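Local coordinates for nitrogenase molybdenum-iron protein alpha chain (Clostridium pasteurianum, PDB 4WES), which carries the iron-molybdenum cofactor of nitrogenase and shares the [8Fe-7S] cluster with the beta chain, reducing dinitrogen to ammonia with electrons that the iron protein supplies by hydrolysing ATP, at residues S183-M194 and R264-M273; K206-N217 and G233-D243. All coordinates share one frame; numbering follows the deposited sequence.

Contact 1: S183-M194 and R264-M273; sequences SAGHHIANNTVM and RSINYIAEMM. With ICS (iron-sulfur-molybdenum cluster with interstitial carbon), chain F.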
loop_
_atom_site.group_PDB
_atom_site.type_symbol
_atom_site.label_atom_id
_atom_site.label_comp_id
_atom_site.label_asym_id
_atom_site.label_seq_id
_atom_site.Cartn_x
_atom_site.Cartn_y
_atom_site.Cartn_z
ATOM N N SER A 183 -32.356 -13.302 22.216
ATOM C CA SER A 183 -32.636 -13.707 23.581
ATOM C C SER A 183 -32.910 -15.209 23.738
ATOM O O SER A 183 -32.395 -15.830 24.681
ATOM C CB SER A 183 -33.790 -12.890 24.150
ATOM O OG SER A 183 -34.152 -13.386 25.417
ATOM N N ALA A 184 -33.747 -15.769 22.865
ATOM C CA ALA A 184 -34.045 -17.201 22.992
ATOM C C ALA A 184 -32.769 -18.038 22.973
ATOM O O ALA A 184 -32.671 -19.082 23.635
ATOM C CB ALA A 184 -35.015 -17.626 21.914
ATOM N N GLY A 185 -31.812 -17.612 22.154
ATOM C CA GLY A 185 -30.545 -18.320 22.087
ATOM C C GLY A 185 -29.755 -18.293 23.390
ATOM O O GLY A 185 -29.118 -19.272 23.747
ATOM N N HIS A 186 -29.807 -17.176 24.110
ATOM C CA HIS A 186 -29.183 -17.141 25.418
ATOM C C HIS A 186 -29.788 -18.215 26.308
ATOM O O HIS A 186 -29.083 -18.962 27.000
ATOM C CB HIS A 186 -29.435 -15.829 26.153
ATOM C CG HIS A 186 -28.994 -14.587 25.452
ATOM N ND1 HIS A 186 -29.579 -13.371 25.746
ATOM C CD2 HIS A 186 -28.055 -14.370 24.505
ATOM C CE1 HIS A 186 -28.976 -12.452 25.019
ATOM N NE2 HIS A 186 -28.074 -13.023 24.249
ATOM N N HIS A 187 -31.122 -18.271 26.309
ATOM C CA HIS A 187 -31.821 -19.189 27.219
ATOM C C HIS A 187 -31.462 -20.644 26.861
ATOM O O HIS A 187 -31.169 -21.468 27.726
ATOM C CB HIS A 187 -33.308 -18.921 27.124
ATOM C CG HIS A 187 -34.116 -19.548 28.210
ATOM N ND1 HIS A 187 -35.389 -19.132 28.489
ATOM C CD2 HIS A 187 -33.828 -20.506 29.109
ATOM C CE1 HIS A 187 -35.877 -19.818 29.503
ATOM N NE2 HIS A 187 -34.947 -20.666 29.890
ATOM N N ILE A 188 -31.494 -20.952 25.571
ATOM C CA ILE A 188 -31.168 -22.283 25.086
ATOM C C ILE A 188 -29.729 -22.638 25.470
ATOM O O ILE A 188 -29.449 -23.771 25.935
ATOM C CB ILE A 188 -31.388 -22.344 23.555
ATOM C CG1 ILE A 188 -32.891 -22.265 23.246
ATOM C CG2 ILE A 188 -30.803 -23.629 22.958
ATOM C CD1 ILE A 188 -33.227 -21.856 21.821
ATOM N N ALA A 189 -28.784 -21.721 25.324
ATOM C CA ALA A 189 -27.422 -21.986 25.721
ATOM C C ALA A 189 -27.333 -22.233 27.218
ATOM O O ALA A 189 -26.641 -23.167 27.670
ATOM C CB ALA A 189 -26.503 -20.844 25.320
ATOM N N ASN A 190 -27.970 -21.371 28.006
ATOM C CA ASN A 190 -27.866 -21.489 29.455
ATOM C C ASN A 190 -28.364 -22.834 29.955
ATOM O O ASN A 190 -27.807 -23.395 30.893
ATOM C CB ASN A 190 -28.657 -20.383 30.182
ATOM C CG ASN A 190 -27.902 -19.046 30.344
ATOM O OD1 ASN A 190 -27.805 -18.550 31.452
ATOM N ND2 ASN A 190 -27.385 -18.489 29.255
ATOM N N ASN A 191 -29.433 -23.343 29.357
ATOM C CA ASN A 191 -30.023 -24.593 29.834
ATOM C C ASN A 191 -29.000 -25.713 29.758
ATOM O O ASN A 191 -28.799 -26.465 30.719
ATOM C CB ASN A 191 -31.246 -24.964 29.031
ATOM C CG ASN A 191 -32.439 -24.110 29.338
ATOM O OD1 ASN A 191 -32.482 -23.383 30.344
ATOM N ND2 ASN A 191 -33.446 -24.195 28.459
ATOM N N THR A 192 -28.355 -25.862 28.613
ATOM C CA THR A 192 -27.406 -26.960 28.410
ATOM C C THR A 192 -26.101 -26.725 29.156
ATOM O O THR A 192 -25.515 -27.656 29.723
ATOM C CB THR A 192 -27.206 -27.207 26.906
ATOM O OG1 THR A 192 -28.423 -27.734 26.378
ATOM C CG2 THR A 192 -26.029 -28.095 26.616
ATOM N N VAL A 193 -25.624 -25.483 29.215
ATOM C CA VAL A 193 -24.431 -25.215 30.015
ATOM C C VAL A 193 -24.681 -25.599 31.481
ATOM O O VAL A 193 -23.827 -26.238 32.121
ATOM C CB VAL A 193 -24.026 -23.724 29.886
ATOM C CG1 VAL A 193 -22.951 -23.370 30.904
ATOM C CG2 VAL A 193 -23.520 -23.430 28.483
ATOM N N MET A 194 -25.831 -25.205 32.015
ATOM C CA MET A 194 -26.127 -25.486 33.419
ATOM C C MET A 194 -26.127 -26.966 33.730
ATOM O O MET A 194 -25.513 -27.388 34.707
ATOM C CB MET A 194 -27.454 -24.861 33.818
ATOM C CG MET A 194 -27.774 -25.023 35.297
ATOM S SD MET A 194 -26.692 -24.002 36.325
ATOM C CE MET A 194 -26.900 -24.854 37.888
ATOM N N ARG A 264 -29.281 -10.004 31.066
ATOM C CA ARG A 264 -30.168 -10.669 30.149
ATOM C C ARG A 264 -29.650 -12.049 29.734
ATOM O O ARG A 264 -30.408 -13.019 29.692
ATOM C CB ARG A 264 -30.379 -9.775 28.896
ATOM C CG ARG A 264 -31.297 -10.332 27.831
ATOM C CD ARG A 264 -32.752 -10.459 28.226
ATOM N NE ARG A 264 -33.062 -11.679 28.971
ATOM C CZ ARG A 264 -33.756 -11.770 30.091
ATOM N NH1 ARG A 264 -34.115 -10.712 30.788
ATOM N NH2 ARG A 264 -34.021 -12.982 30.561
ATOM N N SER A 265 -28.359 -12.132 29.364
ATOM C CA SER A 265 -27.880 -13.350 28.758
ATOM C C SER A 265 -27.588 -14.469 29.749
ATOM O O SER A 265 -27.555 -15.630 29.337
ATOM C CB SER A 265 -26.602 -13.124 27.940
ATOM O OG SER A 265 -25.499 -12.774 28.774
ATOM N N ILE A 266 -27.382 -14.144 31.034
ATOM C CA ILE A 266 -26.838 -15.134 31.967
ATOM C C ILE A 266 -27.640 -15.297 33.223
ATOM O O ILE A 266 -27.283 -16.125 34.092
ATOM C CB ILE A 266 -25.343 -14.819 32.327
ATOM C CG1 ILE A 266 -24.493 -16.072 32.549
ATOM C CG2 ILE A 266 -25.258 -13.801 33.434
ATOM C CD1 ILE A 266 -24.358 -16.955 31.321
ATOM N N ASN A 267 -28.703 -14.510 33.411
ATOM C CA ASN A 267 -29.443 -14.572 34.668
ATOM C C ASN A 267 -30.029 -15.962 34.915
ATOM O O ASN A 267 -30.239 -16.343 36.068
ATOM C CB ASN A 267 -30.530 -13.489 34.816
ATOM C CG ASN A 267 -31.756 -13.699 33.938
ATOM O OD1 ASN A 267 -32.798 -14.095 34.462
ATOM N ND2 ASN A 267 -31.647 -13.424 32.647
ATOM N N TYR A 268 -30.299 -16.700 33.840
ATOM C CA TYR A 268 -30.823 -18.064 33.968
ATOM C C TYR A 268 -29.858 -18.912 34.821
ATOM O O TYR A 268 -30.258 -19.539 35.818
ATOM C CB TYR A 268 -31.012 -18.733 32.602
ATOM C CG TYR A 268 -31.669 -17.828 31.571
ATOM C CD1 TYR A 268 -33.047 -17.725 31.457
ATOM C CD2 TYR A 268 -30.885 -17.098 30.683
ATOM C CE1 TYR A 268 -33.617 -16.864 30.527
ATOM C CE2 TYR A 268 -31.452 -16.247 29.771
ATOM C CZ TYR A 268 -32.814 -16.144 29.677
ATOM O OH TYR A 268 -33.425 -15.325 28.730
ATOM N N ILE A 269 -28.593 -18.920 34.424
ATOM C CA ILE A 269 -27.523 -19.606 35.176
ATOM C C ILE A 269 -27.317 -19.017 36.565
ATOM O O ILE A 269 -27.120 -19.768 37.532
ATOM C CB ILE A 269 -26.234 -19.665 34.346
ATOM C CG1 ILE A 269 -26.316 -20.817 33.347
ATOM C CG2 ILE A 269 -25.000 -19.824 35.213
ATOM C CD1 ILE A 269 -25.296 -20.759 32.243
ATOM N N ALA A 270 -27.384 -17.691 36.708
ATOM C CA ALA A 270 -27.242 -17.104 38.033
ATOM C C ALA A 270 -28.294 -17.650 38.982
ATOM O O ALA A 270 -28.001 -18.061 40.115
ATOM C CB ALA A 270 -27.305 -15.594 37.978
ATOM N N GLU A 271 -29.542 -17.663 38.530
ATOM C CA GLU A 271 -30.639 -18.206 39.327
ATOM C C GLU A 271 -30.427 -19.682 39.642
ATOM O O GLU A 271 -30.613 -20.124 40.793
ATOM C CB GLU A 271 -31.950 -18.039 38.580
ATOM C CG GLU A 271 -32.493 -16.634 38.401
ATOM C CD GLU A 271 -33.747 -16.567 37.515
ATOM O OE1 GLU A 271 -34.190 -17.620 36.981
ATOM O OE2 GLU A 271 -34.297 -15.462 37.348
ATOM N N MET A 272 -30.111 -20.460 38.621
ATOM C CA MET A 272 -29.996 -21.907 38.808
ATOM C C MET A 272 -28.826 -22.285 39.695
ATOM O O MET A 272 -28.914 -23.249 40.452
ATOM C CB MET A 272 -29.955 -22.650 37.472
ATOM C CG MET A 272 -31.277 -22.565 36.741
ATOM S SD MET A 272 -31.400 -23.538 35.231
ATOM C CE MET A 272 -30.456 -22.526 34.100
ATOM N N MET A 273 -27.715 -21.553 39.610
ATOM C CA MET A 273 -26.585 -21.822 40.492
ATOM C C MET A 273 -26.937 -21.512 41.943
ATOM O O MET A 273 -26.479 -22.195 42.864
ATOM C CB MET A 273 -25.337 -21.080 40.044
ATOM C CG MET A 273 -24.752 -21.622 38.768
ATOM S SD MET A 273 -23.193 -20.852 38.291
ATOM C CE MET A 273 -22.078 -21.624 39.455
HETATM FE FE1 ICS F . -25.310 -9.357 26.987
HETATM MO MO1 ICS F . -24.002 -7.303 20.471
HETATM FE FE2 ICS F . -25.864 -9.803 24.426
HETATM FE FE3 ICS F . -23.389 -9.096 25.149
HETATM FE FE4 ICS F . -25.385 -7.350 25.319
HETATM FE FE5 ICS F . -24.932 -6.588 22.895
HETATM FE FE6 ICS F . -25.344 -9.036 22.021
HETATM FE FE7 ICS F . -22.955 -8.314 22.718
HETATM C CX ICS F . -24.667 -8.338 23.796
HETATM S S1A ICS F . -27.193 -8.663 25.856
HETATM S S1B ICS F . -26.236 -7.187 21.153
HETATM S S2A ICS F . -24.468 -11.031 25.731
HETATM S S2B ICS F . -26.645 -10.709 22.549
HETATM S S3A ICS F . -25.742 -5.286 24.549
HETATM S S3B ICS F . -23.481 -9.572 20.935
HETATM S S4A ICS F . -23.734 -7.672 26.879
HETATM S S4B ICS F . -22.857 -6.163 22.166
HETATM S S5A ICS F . -21.423 -9.109 24.087
HETATM O O HOH W 1 -32.066 -13.666 27.173
#
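Asn190 pushes its amide into a broken turn of helix 264-273, between Ser265 and Ile269. There the helical bond that would join Ser265 O to Ile269 N is missing, and the amide replaces it. OD1 accepts from Ile269 N at 3.1 Å, on a lone pair in the carbonyl plane, while ND2 gives to Ser265 O at 2.9 Å in a bent bond. A second bent bond from ND2 to His186 O ties the amide back to its own helix, so three bonds fix its rotation.

Around this plug the packing is close. The Tyr268 ring lies with its edge toward Asn190 OD1 and one face against His187, in an offset stack with centroids 4.2 Å apart and planes at 20°. Ser265 CB sits over the centre of the His186 ring, 3.7 Å from its centroid, while His186 NE2 points in the ring plane at sulfur S2B of the iron-molybdenum cluster, 3.2 Å away. One water joins the two helices, hydrogen-bonded to Ser183 OG, His186 ND1, Arg264 NE and Tyr268 OH; Ser183 OG also bonds to His371, and Arg264 pairs with Asp374. His187, though stacked, is partly exposed, with Ile393 and Glu395 also against it.

By contrast, at the far end the contacts across the helices are apolar and looser: Met194, bent at its second torsion (70°), lays SD 3.7 Å from Met272 CB, and Val193 CG1 touches Ile269 CD1.

The helices run at 29° to each other. Helix 54-63 covers helix 183-194 through Val62 and Met63, while strands 209-215 and 257-260 back helix 264-273 at Ile266, Ala270 and Met273.

Contact 2: K206-N217 and G233-D243; sequences KKYSINVLGEYN and GYHVNATLTGD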
loop_
_atom_site.group_PDB
_atom_site.type_symbol
_atom_site.label_atom_id
_atom_site.label_comp_id
_atom_site.label_asym_id
_atom_site.label_seq_id
_atom_site.Cartn_x
_atom_site.Cartn_y
_atom_site.Cartn_z
ATOM N N LYS A 206 -10.686 -22.490 45.664
ATOM C CA LYS A 206 -9.726 -21.587 46.272
ATOM C C LYS A 206 -10.418 -20.506 47.094
ATOM O O LYS A 206 -11.620 -20.254 46.975
ATOM C CB LYS A 206 -8.777 -20.973 45.203
ATOM C CG LYS A 206 -7.858 -21.987 44.523
ATOM C CD LYS A 206 -7.011 -21.393 43.411
ATOM C CE LYS A 206 -5.991 -22.410 42.928
ATOM N NZ LYS A 206 -5.111 -21.803 41.893
ATOM N N LYS A 207 -9.632 -19.837 47.918
ATOM C CA LYS A 207 -10.158 -18.776 48.774
ATOM C C LYS A 207 -10.575 -17.556 47.942
ATOM O O LYS A 207 -9.986 -17.272 46.905
ATOM C CB LYS A 207 -9.141 -18.342 49.825
ATOM C CG LYS A 207 -8.700 -19.453 50.759
ATOM C CD LYS A 207 -7.774 -18.883 51.827
ATOM C CE LYS A 207 -6.549 -19.761 52.058
ATOM N NZ LYS A 207 -6.871 -21.083 52.662
ATOM N N TYR A 208 -11.562 -16.831 48.446
ATOM C CA TYR A 208 -12.057 -15.616 47.815
ATOM C C TYR A 208 -12.406 -15.791 46.348
ATOM O O TYR A 208 -12.059 -14.963 45.503
ATOM C CB TYR A 208 -11.057 -14.486 47.979
ATOM C CG TYR A 208 -10.619 -14.284 49.418
ATOM C CD1 TYR A 208 -11.530 -13.961 50.413
ATOM C CD2 TYR A 208 -9.304 -14.445 49.770
ATOM C CE1 TYR A 208 -11.128 -13.780 51.725
ATOM C CE2 TYR A 208 -8.893 -14.290 51.072
ATOM C CZ TYR A 208 -9.810 -13.962 52.041
ATOM O OH TYR A 208 -9.360 -13.789 53.323
ATOM N N SER A 209 -13.097 -16.878 46.048
ATOM C CA SER A 209 -13.416 -17.232 44.671
ATOM C C SER A 209 -14.718 -16.595 44.203
ATOM O O SER A 209 -15.757 -16.696 44.856
ATOM C CB SER A 209 -13.490 -18.750 44.500
ATOM O OG SER A 209 -12.205 -19.364 44.449
ATOM N N ILE A 210 -14.622 -15.934 43.055
ATOM C CA ILE A 210 -15.767 -15.310 42.405
ATOM C C ILE A 210 -15.812 -15.798 40.952
ATOM O O ILE A 210 -14.812 -16.189 40.378
ATOM C CB ILE A 210 -15.662 -13.769 42.458
ATOM C CG1 ILE A 210 -14.480 -13.244 41.662
ATOM C CG2 ILE A 210 -15.612 -13.330 43.902
ATOM C CD1 ILE A 210 -14.832 -12.949 40.197
ATOM N N ASN A 211 -17.003 -15.708 40.356
ATOM C CA ASN A 211 -17.148 -15.830 38.907
ATOM C C ASN A 211 -17.679 -14.518 38.353
ATOM O O ASN A 211 -18.455 -13.847 39.014
ATOM C CB ASN A 211 -18.162 -16.876 38.506
ATOM C CG ASN A 211 -17.811 -18.287 38.932
ATOM O OD1 ASN A 211 -16.641 -18.700 38.937
ATOM N ND2 ASN A 211 -18.855 -19.028 39.344
ATOM N N VAL A 212 -17.263 -14.177 37.126
ATOM C CA VAL A 212 -17.915 -13.118 36.384
ATOM C C VAL A 212 -18.826 -13.746 35.345
ATOM O O VAL A 212 -18.369 -14.423 34.429
ATOM C CB VAL A 212 -16.945 -12.134 35.738
ATOM C CG1 VAL A 212 -17.713 -10.954 35.123
ATOM C CG2 VAL A 212 -15.919 -11.629 36.733
ATOM N N LEU A 213 -20.124 -13.597 35.549
ATOM C CA LEU A 213 -21.131 -14.192 34.678
ATOM C C LEU A 213 -21.623 -13.182 33.631
ATOM O O LEU A 213 -21.913 -12.022 33.971
ATOM C CB LEU A 213 -22.334 -14.669 35.477
ATOM C CG LEU A 213 -22.124 -15.759 36.538
ATOM C CD1 LEU A 213 -23.471 -16.208 37.070
ATOM C CD2 LEU A 213 -21.306 -16.917 36.008
ATOM N N GLY A 214 -21.795 -13.643 32.395
ATOM C CA GLY A 214 -22.317 -12.773 31.347
ATOM C C GLY A 214 -21.319 -11.697 30.979
ATOM O O GLY A 214 -21.641 -10.498 30.897
ATOM N N GLU A 215 -20.101 -12.133 30.737
ATOM C CA GLU A 215 -19.005 -11.275 30.338
ATOM C C GLU A 215 -18.194 -12.031 29.298
ATOM O O GLU A 215 -17.762 -13.167 29.560
ATOM C CB GLU A 215 -18.141 -10.897 31.530
ATOM C CG GLU A 215 -16.832 -10.266 31.153
ATOM C CD GLU A 215 -16.953 -9.072 30.233
ATOM O OE1 GLU A 215 -16.115 -8.952 29.309
ATOM O OE2 GLU A 215 -17.886 -8.253 30.446
ATOM N N TYR A 216 -17.990 -11.411 28.122
ATOM C CA TYR A 216 -17.524 -12.149 26.953
ATOM C C TYR A 216 -16.176 -11.679 26.430
ATOM O O TYR A 216 -15.738 -12.067 25.371
ATOM C CB TYR A 216 -18.636 -12.190 25.905
ATOM C CG TYR A 216 -19.898 -12.749 26.507
ATOM C CD1 TYR A 216 -20.063 -14.116 26.657
ATOM C CD2 TYR A 216 -20.893 -11.922 26.972
ATOM C CE1 TYR A 216 -21.165 -14.648 27.269
ATOM C CE2 TYR A 216 -22.033 -12.440 27.573
ATOM C CZ TYR A 216 -22.174 -13.804 27.723
ATOM O OH TYR A 216 -23.292 -14.349 28.323
ATOM N N ASN A 217 -15.486 -10.844 27.228
ATOM C CA ASN A 217 -14.152 -10.357 26.881
ATOM C C ASN A 217 -14.089 -9.651 25.537
ATOM O O ASN A 217 -13.102 -9.755 24.807
ATOM C CB ASN A 217 -13.096 -11.479 26.928
ATOM C CG ASN A 217 -11.689 -10.934 27.085
ATOM O OD1 ASN A 217 -11.483 -9.901 27.730
ATOM N ND2 ASN A 217 -10.703 -11.633 26.546
ATOM N N GLY A 233 -7.120 -9.241 45.393
ATOM C CA GLY A 233 -6.901 -10.535 46.042
ATOM C C GLY A 233 -7.942 -11.589 45.758
ATOM O O GLY A 233 -7.860 -12.683 46.335
ATOM N N TYR A 234 -8.903 -11.317 44.896
ATOM C CA TYR A 234 -9.868 -12.343 44.528
ATOM C C TYR A 234 -9.247 -13.397 43.637
ATOM O O TYR A 234 -8.297 -13.123 42.877
ATOM C CB TYR A 234 -11.057 -11.720 43.789
ATOM C CG TYR A 234 -11.863 -10.768 44.658
ATOM C CD1 TYR A 234 -12.731 -11.249 45.645
ATOM C CD2 TYR A 234 -11.745 -9.392 44.512
ATOM C CE1 TYR A 234 -13.460 -10.399 46.454
ATOM C CE2 TYR A 234 -12.463 -8.531 45.314
ATOM C CZ TYR A 234 -13.311 -9.024 46.291
ATOM O OH TYR A 234 -14.040 -8.187 47.087
ATOM N N HIS A 235 -9.820 -14.591 43.679
ATOM C CA HIS A 235 -9.534 -15.614 42.727
ATOM C C HIS A 235 -10.675 -15.574 41.710
ATOM O O HIS A 235 -11.825 -15.816 42.076
ATOM C CB HIS A 235 -9.488 -17.001 43.380
ATOM C CG HIS A 235 -9.322 -18.090 42.379
ATOM N ND1 HIS A 235 -10.280 -19.061 42.150
ATOM C CD2 HIS A 235 -8.315 -18.341 41.519
ATOM C CE1 HIS A 235 -9.862 -19.869 41.195
ATOM N NE2 HIS A 235 -8.671 -19.459 40.798
ATOM N N VAL A 236 -10.358 -15.302 40.440
ATOM C CA VAL A 236 -11.380 -15.284 39.423
ATOM C C VAL A 236 -11.539 -16.709 38.904
ATOM O O VAL A 236 -10.825 -17.152 38.003
ATOM C CB VAL A 236 -11.119 -14.268 38.296
ATOM C CG1 VAL A 236 -12.293 -14.237 37.340
ATOM C CG2 VAL A 236 -10.850 -12.893 38.872
ATOM N N ASN A 237 -12.473 -17.424 39.521
ATOM C CA ASN A 237 -12.625 -18.853 39.239
ATOM C C ASN A 237 -13.000 -19.127 37.786
ATOM O O ASN A 237 -12.453 -20.012 37.150
ATOM C CB ASN A 237 -13.678 -19.409 40.205
ATOM C CG ASN A 237 -13.946 -20.866 39.986
ATOM O OD1 ASN A 237 -13.071 -21.714 40.169
ATOM N ND2 ASN A 237 -15.139 -21.165 39.531
ATOM N N ALA A 238 -13.962 -18.360 37.276
ATOM C CA ALA A 238 -14.397 -18.494 35.900
ATOM C C ALA A 238 -15.053 -17.211 35.466
ATOM O O ALA A 238 -15.705 -16.539 36.257
ATOM C CB ALA A 238 -15.406 -19.626 35.754
ATOM N N THR A 239 -14.910 -16.913 34.183
ATOM C CA THR A 239 -15.721 -15.911 33.502
ATOM C C THR A 239 -16.540 -16.674 32.464
ATOM O O THR A 239 -16.011 -17.422 31.621
ATOM C CB THR A 239 -14.866 -14.823 32.876
ATOM O OG1 THR A 239 -14.224 -14.131 33.953
ATOM C CG2 THR A 239 -15.694 -13.820 32.078
ATOM N N LEU A 240 -17.864 -16.519 32.538
ATOM C CA LEU A 240 -18.762 -17.135 31.569
ATOM C C LEU A 240 -19.159 -16.093 30.548
ATOM O O LEU A 240 -19.994 -15.229 30.847
ATOM C CB LEU A 240 -19.989 -17.750 32.251
ATOM C CG LEU A 240 -19.820 -19.212 32.691
ATOM C CD1 LEU A 240 -18.660 -19.430 33.612
ATOM C CD2 LEU A 240 -21.105 -19.762 33.257
ATOM N N THR A 241 -18.561 -16.108 29.344
ATOM C CA THR A 241 -17.656 -17.109 28.800
ATOM C C THR A 241 -16.382 -16.506 28.164
ATOM O O THR A 241 -15.655 -17.203 27.480
ATOM C CB THR A 241 -18.367 -17.993 27.760
ATOM O OG1 THR A 241 -18.944 -17.127 26.778
ATOM C CG2 THR A 241 -19.437 -18.855 28.387
ATOM N N GLY A 242 -16.119 -15.206 28.417
ATOM C CA GLY A 242 -14.985 -14.563 27.780
ATOM C C GLY A 242 -13.640 -15.175 28.170
ATOM O O GLY A 242 -13.332 -15.334 29.357
ATOM N N ASP A 243 -12.877 -15.546 27.135
ATOM C CA ASP A 243 -11.607 -16.228 27.278
ATOM C C ASP A 243 -11.698 -17.525 28.081
ATOM O O ASP A 243 -10.672 -17.977 28.599
ATOM C CB ASP A 243 -10.524 -15.295 27.867
ATOM C CG ASP A 243 -9.117 -15.847 27.696
ATOM O OD1 ASP A 243 -8.811 -16.453 26.650
ATOM O OD2 ASP A 243 -8.296 -15.702 28.651
HETATM O O HOH W 2 -12.064 -21.841 43.148
#
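A cis peptide joins Leu240 to Thr241 just where the partner strand turns a corner at Gly214, and the parallel pairing slips by one residue in a beta bulge. Leu240 O serves both sides of the slip: Glu215 N gives it a straight bond of 3.1 Å (167°), Gly214 N a weak one. Beyond it Gly242 N returns to Glu215 O, and Gly242 CA lies 3.4 Å from Tyr216 C, so close that the two backbones are in direct contact at this glycine.

Before the bulge the pairing is parallel, but Asn237, with helical backbone angles, is an extra residue, so the register has already slipped by one between Ile210 and Val212. Its side chain lies alongside that of Asn211, pointing the same way, and ND2 meets a lone pair of Asn211 OD1 in plane at 2.9 Å; Asn211 ND2 turns instead to Ala252 O. At the outer end the Lys206 CD methylene covers one face of the His235 ring; a bond from His235 ND1 to Ser209 OG is doubtful, because that serine has two conformers.

At the inner end Thr241 OG1, bonded to Val62 O, abuts the edge of the Tyr216 ring, 3.2 Å from CD1. Tyr216 itself touches the iron-molybdenum cluster and bonds to Ser265 through OH. The backbone bonds to Leu240 and Glu215 therefore probably set where this ring stands in the cluster pocket.

In the fold
Of the parts concerned, helix 182-196 comes first along the chain. Strand 209-215 follows, the chain crosses over through helix 221-232 and comes back as strand 235-239, so contact 2 closes a short beta-alpha-beta loop. It continues through strand 257-260 into helix 263-277, where contact 1 closes a much longer loop that encloses the whole of contact 2. The two are joined directly, because the second helix of contact 1 packs on the sheet to which contact 2 belongs. Together they bring two helices and the edge of a parallel four-stranded sheet to one side of the iron-molybdenum cluster.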